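Local coordinates for protein alanine racemase (Acinetobacter baumannii, PDB 4QHR) that belongs to the alanine racemase family, whose two-domain subunits pair an N-terminal TIM barrel carrying a lysine-linked pyridoxal phosphate with a C-terminal beta domain, at residues Ile240-Ile246 with Ala263-Val269. Residues are numbered along the deposited sequence; the frame is centred on the assembly and turned at random.
Sequences IIALNHI and AMDIAIV
In the C-terminal beta domain, the 240-246 part of strand 234-246 runs antiparallel to strand 264-269; the segment axes come within 4.6 Å, with 151° between directions. Ala242, Asn244 and Ile246 form hydrogen-bonded pairs with Ile268, Ile266 and Met264; Ile240, Leu243 and His245 form non-hydrogen-bonded pairs with Val269, Ala267 and Asp265. At Ile241 (phi/psi -112/-14) a classic bulge shifts the register by one, Ile241 and Ala242 both lying opposite Ile268: Ile241 N donates to Ile268 O (2.7 Å), and Ile268 N to Ala242 O (2.8 Å). Next come Asn244 N to Ile266 O (2.9 Å) and Ile266 N to Asn244 O (2.8 Å), then Ile246 N to Met264 O (2.8 Å) and Met264 N to Ile246 O (2.9 Å).

Ile246 (chi1 p) lays CG1 3.5 Å from Met264 CG and 3.9 Å from Ile266 CG1. On the other face, small Ala267 leaves room for larger neighbours: its CB meets Ile240 CD1 and Leu243 CD2, both at 3.7 Å. His245 (chi1 t) gives ND1 to Asp265 OD1 (3.0 Å) near the ring plane.

Backbone hydrogen bonds thus set the register whatever the side chains; beta-branched Ile246, Ile266 and Ile268 suit extended backbone and burial, on the face where Leu133 and Asn131 of the second subunit pack on Ala242, Asn244 and Ile246, while polar His245-Asp265 suits the more exposed end.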
# COMPACT_ATOMS: atom_id res chain seq x y z
N ILE A 240 9.56 13.58 13.20
CA ILE A 240 9.34 15.00 12.91
C ILE A 240 10.49 15.62 12.12
O ILE A 240 11.62 15.56 12.54
CB ILE A 240 9.04 15.79 14.18
CG1 ILE A 240 7.67 15.35 14.67
CG2 ILE A 240 9.06 17.29 13.86
CD1 ILE A 240 7.24 15.90 16.03
N ILE A 241 10.17 16.21 10.98
CA ILE A 241 11.16 16.79 10.07
C ILE A 241 11.10 18.31 9.96
O ILE A 241 12.02 18.93 9.40
CB ILE A 241 11.09 16.14 8.67
CG1 ILE A 241 9.73 16.33 7.99
CG2 ILE A 241 11.37 14.64 8.80
CD1 ILE A 241 9.71 15.97 6.50
N ALA A 242 10.01 18.91 10.45
CA ALA A 242 9.84 20.36 10.47
C ALA A 242 8.85 20.80 11.53
O ALA A 242 7.89 20.09 11.83
CB ALA A 242 9.38 20.89 9.11
N LEU A 243 9.09 22.00 12.08
CA LEU A 243 8.20 22.61 13.05
C LEU A 243 7.74 23.97 12.57
O LEU A 243 8.53 24.72 11.97
CB LEU A 243 8.92 22.74 14.39
CG LEU A 243 9.17 21.36 14.99
CD1 LEU A 243 10.14 21.48 16.13
CD2 LEU A 243 7.85 20.75 15.46
N ASN A 244 6.49 24.31 12.85
CA ASN A 244 5.90 25.50 12.28
C ASN A 244 4.89 26.09 13.23
O ASN A 244 3.99 25.40 13.67
CB ASN A 244 5.29 25.11 10.92
CG ASN A 244 4.73 26.26 10.12
OD1 ASN A 244 3.77 26.08 9.35
ND2 ASN A 244 5.31 27.43 10.26
N HIS A 245 5.04 27.37 13.59
CA HIS A 245 4.00 28.04 14.40
C HIS A 245 3.10 28.80 13.43
O HIS A 245 3.60 29.63 12.67
CB HIS A 245 4.59 29.00 15.42
CG HIS A 245 3.55 29.75 16.21
ND1 HIS A 245 2.85 29.17 17.25
CD2 HIS A 245 3.07 31.01 16.10
CE1 HIS A 245 1.99 30.05 17.75
NE2 HIS A 245 2.11 31.17 17.07
N ILE A 246 1.80 28.50 13.43
CA ILE A 246 0.84 29.17 12.55
C ILE A 246 -0.20 29.99 13.34
O ILE A 246 -0.50 29.70 14.50
CB ILE A 246 0.12 28.18 11.58
CG1 ILE A 246 -0.59 27.06 12.33
CG2 ILE A 246 1.13 27.62 10.59
CD1 ILE A 246 -1.68 26.36 11.53
N ALA A 263 -4.11 30.19 17.27
CA ALA A 263 -2.72 29.99 16.93
C ALA A 263 -2.26 28.58 17.38
O ALA A 263 -2.73 28.03 18.39
CB ALA A 263 -1.85 31.07 17.56
N MET A 264 -1.33 27.98 16.63
CA MET A 264 -0.93 26.62 16.94
C MET A 264 0.44 26.23 16.41
O MET A 264 1.00 26.91 15.55
CB MET A 264 -2.01 25.64 16.45
CG MET A 264 -2.28 25.61 14.98
SD MET A 264 -3.81 24.72 14.63
CE MET A 264 -3.34 23.02 14.78
N ASP A 265 0.95 25.14 16.95
CA ASP A 265 2.23 24.54 16.56
C ASP A 265 1.92 23.28 15.75
O ASP A 265 1.10 22.49 16.15
CB ASP A 265 3.06 24.24 17.81
CG ASP A 265 3.27 25.49 18.64
OD1 ASP A 265 3.81 26.43 18.07
OD2 ASP A 265 2.84 25.54 19.81
N ILE A 266 2.57 23.16 14.60
CA ILE A 266 2.38 22.09 13.63
C ILE A 266 3.70 21.41 13.50
O ILE A 266 4.72 22.08 13.50
CB ILE A 266 2.07 22.69 12.24
CG1 ILE A 266 0.72 23.42 12.31
CG2 ILE A 266 2.00 21.61 11.17
CD1 ILE A 266 -0.42 22.60 12.89
N ALA A 267 3.70 20.09 13.41
CA ALA A 267 4.93 19.40 13.02
C ALA A 267 4.68 18.64 11.70
O ALA A 267 3.58 18.13 11.46
CB ALA A 267 5.35 18.44 14.09
N ILE A 268 5.71 18.58 10.86
CA ILE A 268 5.67 17.76 9.68
C ILE A 268 6.41 16.46 9.99
O ILE A 268 7.51 16.45 10.58
CB ILE A 268 6.24 18.47 8.45
CG1 ILE A 268 5.57 19.84 8.25
CG2 ILE A 268 6.07 17.59 7.21
CD1 ILE A 268 4.05 19.81 8.14
N VAL A 269 5.79 15.35 9.58
CA VAL A 269 6.30 14.03 9.85
C VAL A 269 6.67 13.33 8.55
O VAL A 269 5.97 13.49 7.54
CB VAL A 269 5.22 13.20 10.57
CG1 VAL A 269 5.69 11.78 10.77
CG2 VAL A 269 4.89 13.84 11.92